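Local coordinates for uncharacterized protein MJ1062 (PDB 3EO4) that is of unknown function but, in this C-terminal GNAT-type domain of a longer protein, probably transfers acyl groups, the whole protein perhaps also having hexosyltransferase activity, at residues 81-93 with 115-129. Numbering follows the deposited sequence.
Sequences VNVSQLNTDNPEI and VLKWLKNIGYKKAHA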
ATOM      1  N   VAL A  81       8.523   2.559 -10.796  1.00 18.00           N
ATOM      2  CA  VAL A  81       8.763   2.566 -12.247  1.00 17.48           C
ATOM      3  C   VAL A  81       9.790   1.481 -12.538  1.00 18.01           C
ATOM      4  O   VAL A  81      10.661   1.209 -11.697  1.00 17.86           O
ATOM      5  CB  VAL A  81       9.189   3.979 -12.766  1.00 17.74           C
ATOM      6  CG1 VAL A  81      10.567   4.380 -12.249  1.00 14.75           C
ATOM      7  CG2 VAL A  81       9.081   4.083 -14.310  1.00 15.15           C
ATOM      8  N   ASN A  82       9.658   0.830 -13.694  1.00 18.47           N
ATOM      9  CA  ASN A  82      10.442  -0.365 -14.020  1.00 18.92           C
ATOM     10  C   ASN A  82      10.664  -0.502 -15.532  1.00 19.34           C
ATOM     11  O   ASN A  82       9.889   0.062 -16.317  1.00 18.52           O
ATOM     12  CB  ASN A  82       9.771  -1.644 -13.465  1.00 18.98           C
ATOM     13  CG  ASN A  82       8.424  -1.944 -14.123  1.00 21.45           C
ATOM     14  OD1 ASN A  82       8.323  -2.049 -15.347  1.00 25.48           O
ATOM     15  ND2 ASN A  82       7.396  -2.123 -13.313  1.00 20.11           N
ATOM     16  N   VAL A  83      11.746  -1.211 -15.913  1.00 18.88           N
ATOM     17  CA  VAL A  83      12.027  -1.617 -17.304  1.00 18.46           C
ATOM     18  C   VAL A  83      12.342  -3.085 -17.297  1.00 17.83           C
ATOM     19  O   VAL A  83      13.073  -3.559 -16.442  1.00 16.72           O
ATOM     20  CB  VAL A  83      13.239  -0.891 -17.950  1.00 18.52           C
ATOM     21  CG1 VAL A  83      13.020   0.588 -17.922  1.00 21.65           C
ATOM     22  CG2 VAL A  83      14.503  -1.162 -17.180  1.00 18.93           C
ATOM     23  N   SER A  84      11.787  -3.798 -18.259  1.00 17.85           N
ATOM     24  CA  SER A  84      12.026  -5.224 -18.352  1.00 19.30           C
ATOM     25  C   SER A  84      12.322  -5.541 -19.819  1.00 19.15           C
ATOM     26  O   SER A  84      12.255  -4.643 -20.668  1.00 19.94           O
ATOM     27  CB  SER A  84      10.805  -5.985 -17.823  1.00 19.09           C
ATOM     28  OG  SER A  84       9.631  -5.627 -18.536  1.00 20.29           O
ATOM     29  N   GLN A  85      12.668  -6.791 -20.108  1.00 18.94           N
ATOM     30  CA  GLN A  85      13.091  -7.206 -21.445  1.00 19.08           C
ATOM     31  C   GLN A  85      14.350  -6.453 -21.908  1.00 18.61           C
ATOM     32  O   GLN A  85      14.459  -6.085 -23.073  1.00 19.29           O
ATOM     33  CB  GLN A  85      11.921  -7.080 -22.450  1.00 19.24           C
ATOM     34  CG  GLN A  85      10.673  -7.830 -21.987  1.00 20.98           C
ATOM     35  CD  GLN A  85       9.445  -7.597 -22.850  1.00 26.30           C
ATOM     36  OE1 GLN A  85       8.395  -7.214 -22.343  1.00 27.60           O
ATOM     37  NE2 GLN A  85       9.553  -7.876 -24.150  1.00 29.53           N
ATOM     38  N   LEU A  86      15.290  -6.236 -20.989  1.00 17.89           N
ATOM     39  CA  LEU A  86      16.550  -5.519 -21.251  1.00 17.19           C
ATOM     40  C   LEU A  86      17.500  -6.300 -22.137  1.00 17.71           C
ATOM     41  O   LEU A  86      18.485  -5.744 -22.641  1.00 18.09           O
ATOM     42  CB  LEU A  86      17.277  -5.196 -19.929  1.00 16.82           C
ATOM     43  CG  LEU A  86      16.693  -4.049 -19.094  1.00 15.61           C
ATOM     44  CD1 LEU A  86      17.382  -3.985 -17.713  1.00 14.68           C
ATOM     45  CD2 LEU A  86      16.710  -2.668 -19.861  1.00 11.73           C
ATOM     46  N   ASN A  87      17.221  -7.591 -22.304  1.00 17.35           N
ATOM     47  CA  ASN A  87      17.973  -8.429 -23.220  1.00 17.61           C
ATOM     48  C   ASN A  87      17.524  -8.311 -24.670  1.00 17.83           C
ATOM     49  O   ASN A  87      17.996  -9.056 -25.518  1.00 18.61           O
ATOM     50  CB  ASN A  87      17.962  -9.894 -22.755  1.00 17.45           C
ATOM     51  CG  ASN A  87      16.559 -10.467 -22.605  1.00 18.53           C
ATOM     52  OD1 ASN A  87      16.376 -11.663 -22.779  1.00 22.29           O
ATOM     53  ND2 ASN A  87      15.574  -9.634 -22.267  1.00 18.48           N
ATOM     54  N   THR A  88      16.628  -7.368 -24.952  1.00 18.38           N
ATOM     55  CA  THR A  88      16.144  -7.115 -26.306  1.00 18.27           C
ATOM     56  C   THR A  88      16.486  -5.673 -26.661  1.00 19.13           C
ATOM     57  O   THR A  88      16.869  -4.874 -25.789  1.00 19.68           O
ATOM     58  CB  THR A  88      14.589  -7.331 -26.434  1.00 18.18           C
ATOM     59  OG1 THR A  88      13.876  -6.194 -25.905  1.00 17.67           O
ATOM     60  CG2 THR A  88      14.138  -8.589 -25.706  1.00 16.62           C
ATOM     61  N   ASP A  89      16.327  -5.318 -27.926  1.00 19.30           N
ATOM     62  CA  ASP A  89      16.613  -3.949 -28.353  1.00 19.99           C
ATOM     63  C   ASP A  89      15.455  -2.980 -28.081  1.00 19.56           C
ATOM     64  O   ASP A  89      15.495  -1.839 -28.536  1.00 19.32           O
ATOM     65  CB  ASP A  89      16.961  -3.932 -29.847  1.00 20.61           C
ATOM     66  CG  ASP A  89      15.770  -4.262 -30.728  1.00 22.70           C
ATOM     67  OD1 ASP A  89      14.725  -4.705 -30.210  1.00 24.08           O
ATOM     68  OD2 ASP A  89      15.875  -4.071 -31.961  1.00 29.74           O
ATOM     69  N   ASN A  90      14.425  -3.446 -27.357  1.00 19.18           N
ATOM     70  CA  ASN A  90      13.159  -2.701 -27.189  1.00 18.19           C
ATOM     71  C   ASN A  90      12.543  -3.079 -25.834  1.00 17.96           C
ATOM     72  O   ASN A  90      11.566  -3.845 -25.738  1.00 18.46           O
ATOM     73  CB  ASN A  90      12.228  -2.969 -28.384  1.00 17.70           C
ATOM     74  CG  ASN A  90      11.083  -1.960 -28.512  1.00 17.77           C
ATOM     75  OD1 ASN A  90      10.620  -1.355 -27.536  1.00 13.98           O
ATOM     76  ND2 ASN A  90      10.584  -1.819 -29.745  1.00 17.94           N
ATOM     77  N   PRO A  91      13.156  -2.579 -24.760  1.00 17.86           N
ATOM     78  CA  PRO A  91      12.661  -2.909 -23.439  1.00 17.65           C
ATOM     79  C   PRO A  91      11.287  -2.298 -23.144  1.00 17.50           C
ATOM     80  O   PRO A  91      10.894  -1.257 -23.732  1.00 17.26           O
ATOM     81  CB  PRO A  91      13.733  -2.324 -22.504  1.00 17.86           C
ATOM     82  CG  PRO A  91      14.387  -1.278 -23.297  1.00 18.38           C
ATOM     83  CD  PRO A  91      14.384  -1.771 -24.705  1.00 17.35           C
ATOM     84  N   GLU A  92      10.588  -2.953 -22.228  1.00 17.06           N
ATOM     85  CA  GLU A  92       9.256  -2.567 -21.806  1.00 17.97           C
ATOM     86  C   GLU A  92       9.301  -1.749 -20.510  1.00 17.80           C
ATOM     87  O   GLU A  92       9.968  -2.140 -19.537  1.00 17.60           O
ATOM     88  CB  GLU A  92       8.410  -3.809 -21.619  1.00 17.18           C
ATOM     89  CG  GLU A  92       6.994  -3.500 -21.182  1.00 19.86           C
ATOM     90  CD  GLU A  92       6.155  -4.764 -21.041  1.00 22.97           C
ATOM     91  OE1 GLU A  92       6.446  -5.753 -21.722  1.00 24.33           O
ATOM     92  OE2 GLU A  92       5.186  -4.769 -20.263  1.00 26.44           O
ATOM     93  N   ILE A  93       8.578  -0.626 -20.502  1.00 17.96           N
ATOM     94  CA  ILE A  93       8.525   0.265 -19.324  1.00 18.55           C
ATOM     95  C   ILE A  93       7.185   0.092 -18.627  1.00 18.49           C
ATOM     96  O   ILE A  93       6.137   0.154 -19.276  1.00 17.44           O
ATOM     97  CB  ILE A  93       8.626   1.779 -19.717  1.00 18.80           C
ATOM     98  CG1 ILE A  93       9.729   2.038 -20.736  1.00 18.07           C
ATOM     99  CG2 ILE A  93       8.710   2.712 -18.470  1.00 19.46           C
ATOM    100  CD1 ILE A  93      11.035   1.745 -20.232  1.00 16.53           C
ATOM    101  N   VAL A 115      13.780   7.156 -16.612  1.00 15.37           N
ATOM    102  CA  VAL A 115      14.123   5.813 -17.107  1.00 15.32           C
ATOM    103  C   VAL A 115      14.582   5.840 -18.581  1.00 15.49           C
ATOM    104  O   VAL A 115      15.590   5.235 -18.902  1.00 15.67           O
ATOM    105  CB  VAL A 115      12.949   4.814 -16.891  1.00 15.01           C
ATOM    106  CG1 VAL A 115      13.231   3.485 -17.567  1.00 13.92           C
ATOM    107  CG2 VAL A 115      12.719   4.590 -15.399  1.00 14.59           C
ATOM    108  N   LEU A 116      13.872   6.576 -19.449  1.00 15.73           N
ATOM    109  CA  LEU A 116      14.275   6.739 -20.840  1.00 16.68           C
ATOM    110  C   LEU A 116      15.672   7.318 -21.009  1.00 17.64           C
ATOM    111  O   LEU A 116      16.419   6.900 -21.904  1.00 16.60           O
ATOM    112  CB  LEU A 116      13.261   7.576 -21.645  1.00 16.44           C
ATOM    113  CG  LEU A 116      11.811   7.071 -21.651  1.00 16.22           C
ATOM    114  CD1 LEU A 116      10.917   8.108 -22.292  1.00 16.77           C
ATOM    115  CD2 LEU A 116      11.623   5.706 -22.318  1.00 18.07           C
ATOM    116  N   LYS A 117      16.027   8.274 -20.154  1.00 18.71           N
ATOM    117  CA  LYS A 117      17.352   8.876 -20.222  1.00 20.31           C
ATOM    118  C   LYS A 117      18.420   7.835 -19.852  1.00 20.37           C
ATOM    119  O   LYS A 117      19.471   7.763 -20.483  1.00 21.12           O
ATOM    120  CB  LYS A 117      17.444  10.111 -19.317  1.00 20.49           C
ATOM    121  CG  LYS A 117      18.613  11.056 -19.641  1.00 25.05           C
ATOM    122  CD  LYS A 117      18.279  11.941 -20.881  1.00 31.58           C
ATOM    123  CE  LYS A 117      19.483  12.130 -21.840  1.00 32.96           C
ATOM    124  NZ  LYS A 117      20.579  12.948 -21.257  1.00 34.99           N
ATOM    125  N   TRP A 118      18.147   7.035 -18.829  1.00 20.60           N
ATOM    126  CA  TRP A 118      19.089   6.011 -18.397  1.00 20.45           C
ATOM    127  C   TRP A 118      19.272   4.979 -19.508  1.00 19.71           C
ATOM    128  O   TRP A 118      20.388   4.616 -19.824  1.00 20.00           O
ATOM    129  CB  TRP A 118      18.570   5.335 -17.134  1.00 21.00           C
ATOM    130  CG  TRP A 118      19.396   4.154 -16.668  1.00 22.69           C
ATOM    131  CD1 TRP A 118      20.593   4.202 -16.022  1.00 25.30           C
ATOM    132  CD2 TRP A 118      19.072   2.752 -16.812  1.00 22.91           C
ATOM    133  NE1 TRP A 118      21.050   2.923 -15.765  1.00 26.24           N
ATOM    134  CE2 TRP A 118      20.125   2.018 -16.222  1.00 24.15           C
ATOM    135  CE3 TRP A 118      18.017   2.056 -17.406  1.00 18.93           C
ATOM    136  CZ2 TRP A 118      20.137   0.617 -16.189  1.00 23.18           C
ATOM    137  CZ3 TRP A 118      18.023   0.667 -17.363  1.00 22.23           C
ATOM    138  CH2 TRP A 118      19.081  -0.041 -16.765  1.00 20.40           C
ATOM    139  N   LEU A 119      18.175   4.522 -20.106  1.00 18.54           N
ATOM    140  CA  LEU A 119      18.230   3.574 -21.251  1.00 17.58           C
ATOM    141  C   LEU A 119      19.045   4.072 -22.448  1.00 16.93           C
ATOM    142  O   LEU A 119      19.890   3.345 -23.002  1.00 15.91           O
ATOM    143  CB  LEU A 119      16.814   3.244 -21.740  1.00 16.61           C
ATOM    144  CG  LEU A 119      15.939   2.437 -20.805  1.00 16.97           C
ATOM    145  CD1 LEU A 119      14.525   2.438 -21.379  1.00 18.24           C
ATOM    146  CD2 LEU A 119      16.501   0.984 -20.662  1.00 15.23           C
ATOM    147  N   LYS A 120      18.752   5.315 -22.845  1.00 16.26           N
ATOM    148  CA  LYS A 120      19.435   5.990 -23.938  1.00 16.26           C
ATOM    149  C   LYS A 120      20.947   6.063 -23.720  1.00 15.91           C
ATOM    150  O   LYS A 120      21.729   5.799 -24.634  1.00 15.47           O
ATOM    151  CB  LYS A 120      18.888   7.409 -24.119  1.00 16.45           C
ATOM    152  CG  LYS A 120      19.421   8.103 -25.335  1.00 17.31           C
ATOM    153  CD  LYS A 120      18.707   9.428 -25.595  1.00 19.82           C
ATOM    154  CE  LYS A 120      19.281  10.096 -26.839  1.00 24.76           C
ATOM    155  NZ  LYS A 120      18.176  10.729 -27.649  1.00 28.39           N
ATOM    156  N   ASN A 121      21.344   6.401 -22.507  1.00 15.23           N
ATOM    157  CA  ASN A 121      22.737   6.681 -22.228  1.00 16.62           C
ATOM    158  C   ASN A 121      23.630   5.432 -22.293  1.00 16.59           C
ATOM    159  O   ASN A 121      24.829   5.535 -22.551  1.00 16.49           O
ATOM    160  CB  ASN A 121      22.863   7.345 -20.865  1.00 16.66           C
ATOM    161  CG  ASN A 121      22.532   8.824 -20.904  1.00 20.06           C
ATOM    162  OD1 ASN A 121      22.328   9.422 -21.978  1.00 21.28           O
ATOM    163  ND2 ASN A 121      22.508   9.439 -19.722  1.00 22.80           N
ATOM    164  N   ILE A 122      23.024   4.269 -22.047  1.00 16.37           N
ATOM    165  CA  ILE A 122      23.706   2.989 -22.206  1.00 16.37           C
ATOM    166  C   ILE A 122      23.485   2.303 -23.552  1.00 15.71           C
ATOM    167  O   ILE A 122      23.932   1.166 -23.738  1.00 15.93           O
ATOM    168  CB  ILE A 122      23.405   1.998 -21.062  1.00 16.77           C
ATOM    169  CG1 ILE A 122      21.905   1.779 -20.903  1.00 15.36           C
ATOM    170  CG2 ILE A 122      24.094   2.475 -19.754  1.00 16.97           C
ATOM    171  CD1 ILE A 122      21.606   0.665 -19.998  1.00 17.28           C
ATOM    172  N   GLY A 123      22.804   2.993 -24.465  1.00 14.60           N
ATOM    173  CA  GLY A 123      22.757   2.599 -25.852  1.00 14.13           C
ATOM    174  C   GLY A 123      21.518   1.919 -26.402  1.00 14.46           C
ATOM    175  O   GLY A 123      21.572   1.385 -27.500  1.00 14.53           O
ATOM    176  N   TYR A 124      20.408   1.917 -25.663  1.00 14.44           N
ATOM    177  CA  TYR A 124      19.125   1.526 -26.246  1.00 14.10           C
ATOM    178  C   TYR A 124      18.662   2.606 -27.206  1.00 14.58           C
ATOM    179  O   TYR A 124      18.939   3.785 -27.005  1.00 14.81           O
ATOM    180  CB  TYR A 124      18.056   1.277 -25.164  1.00 13.43           C
ATOM    181  CG  TYR A 124      18.346   0.034 -24.362  1.00 12.81           C
ATOM    182  CD1 TYR A 124      17.925  -1.234 -24.832  1.00 11.24           C
ATOM    183  CD2 TYR A 124      19.044   0.101 -23.135  1.00  7.08           C
ATOM    184  CE1 TYR A 124      18.175  -2.391 -24.101  1.00 10.83           C
ATOM    185  CE2 TYR A 124      19.294  -1.060 -22.395  1.00 10.28           C
ATOM    186  CZ  TYR A 124      18.880  -2.309 -22.901  1.00 12.70           C
ATOM    187  OH  TYR A 124      19.153  -3.485 -22.215  1.00 13.63           O
ATOM    188  N   LYS A 125      17.946   2.199 -28.241  1.00 15.26           N
ATOM    189  CA  LYS A 125      17.445   3.124 -29.255  1.00 16.31           C
ATOM    190  C   LYS A 125      15.900   3.152 -29.285  1.00 16.62           C
ATOM    191  O   LYS A 125      15.313   4.078 -29.848  1.00 15.90           O
ATOM    192  CB  LYS A 125      18.041   2.793 -30.642  1.00 16.25           C
ATOM    193  CG  LYS A 125      19.612   2.819 -30.752  1.00 19.07           C
ATOM    194  CD  LYS A 125      20.204   4.251 -30.693  1.00 23.11           C
ATOM    195  CE  LYS A 125      21.652   4.369 -31.255  1.00 27.58           C
ATOM    196  NZ  LYS A 125      22.776   3.902 -30.332  1.00 28.29           N
ATOM    197  N   LYS A 126      15.257   2.140 -28.679  1.00 17.42           N
ATOM    198  CA  LYS A 126      13.790   2.062 -28.566  1.00 17.96           C
ATOM    199  C   LYS A 126      13.347   1.557 -27.193  1.00 18.30           C
ATOM    200  O   LYS A 126      14.139   0.919 -26.470  1.00 18.30           O
ATOM    201  CB  LYS A 126      13.174   1.099 -29.596  1.00 17.82           C
ATOM    202  CG  LYS A 126      13.966   0.874 -30.819  1.00 20.87           C
ATOM    203  CD  LYS A 126      13.628  -0.468 -31.429  1.00 25.64           C
ATOM    204  CE  LYS A 126      13.708  -0.381 -32.939  1.00 28.70           C
ATOM    205  NZ  LYS A 126      12.814   0.732 -33.465  1.00 31.07           N
ATOM    206  N   ALA A 127      12.064   1.807 -26.884  1.00 17.05           N
ATOM    207  CA  ALA A 127      11.412   1.334 -25.671  1.00 16.54           C
ATOM    208  C   ALA A 127       9.914   1.309 -25.927  1.00 16.63           C
ATOM    209  O   ALA A 127       9.422   2.012 -26.823  1.00 17.12           O
ATOM    210  CB  ALA A 127      11.742   2.232 -24.442  1.00 15.70           C
ATOM    211  N   HIS A 128       9.192   0.499 -25.149  1.00 15.95           N
ATOM    212  CA  HIS A 128       7.749   0.417 -25.307  1.00 16.11           C
ATOM    213  C   HIS A 128       7.016   0.294 -23.985  1.00 16.37           C
ATOM    214  O   HIS A 128       7.631   0.092 -22.951  1.00 17.22           O
ATOM    215  CB  HIS A 128       7.346  -0.706 -26.288  1.00 15.12           C
ATOM    216  CG  HIS A 128       7.588  -2.093 -25.774  1.00 14.60           C
ATOM    217  ND1 HIS A 128       8.766  -2.772 -25.986  1.00 14.50           N
ATOM    218  CD2 HIS A 128       6.783  -2.945 -25.097  1.00 14.80           C
ATOM    219  CE1 HIS A 128       8.686  -3.975 -25.444  1.00 12.88           C
ATOM    220  NE2 HIS A 128       7.491  -4.106 -24.901  1.00 12.23           N
ATOM    221  N   ALA A 129       5.697   0.429 -24.037  1.00 16.93           N
ATOM    222  CA  ALA A 129       4.817   0.255 -22.874  1.00 16.81           C
ATOM    223  C   ALA A 129       3.624  -0.584 -23.349  1.00 16.46           C
ATOM    224  O   ALA A 129       3.225  -0.467 -24.494  1.00 16.80           O
ATOM    225  CB  ALA A 129       4.350   1.614 -22.354  1.00 15.83           C
TER
HETATM  226  O   HOH W   1      17.641  -0.443 -28.668  1.00 14.79           O
HETATM  227  O   HOH W   2       6.703  -6.808 -24.617  1.00 46.54           O
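H128 is gripped through its backbone by P91 and I93. H128 N donates to P91 O at 2.8 Å, and I93 N donates to H128 O at 2.7 Å, a parallel bridge that pairs E92 with H128. This single bridge joins strand 92-97 of the larger sheet to strand 126-132.

The imidazole of H128 adds a side-chain bond. Its CG stands between the backbone N and the carbonyl carbon (chi1 69°), which turns the ring back against 90-92. ND1 then donates to N90 OD1 at 2.8 Å, nearly straight at 162°. The oxygen lies in the ring plane, but the donor sits well above the plane of the N90 amide. E92 CA covers one face of the imidazole over its centre, and a water links H128 NE2 to E92 OE1.

At the turn, the hydroxyl of Y124 donates to L86 O, though the very short modelled length is doubtful. P91 CG lies over a face of the Y124 ring, 4.2 Å from its centroid, a CH-pi contact, while T88 O meets the ring edge. L86, T88 and Y124 also line the pocket of a bound polyether, probably from the crystallisation liquor.

Apolar side chains of helix 107-121 meet strands 74-84 and 92-97 and the turn between them. L119 forks: CD1 meets I93 CD1 at 3.7 Å, and CD2 meets L86 CD2, also at 3.7 Å. V115 CG2 packs on V81, and V83 CG2 reaches W118 CZ3.

Strand, helix and parallel strand form the beta-alpha-beta crossover of the GNAT fold, whose two parallel strands typically splay apart beyond their short pairing to admit acyl-CoA, a role inferred here from the fold. Polar bonds thus hold the strands together at H128, while leucine, valine and isoleucine side chains seat the crossover helix.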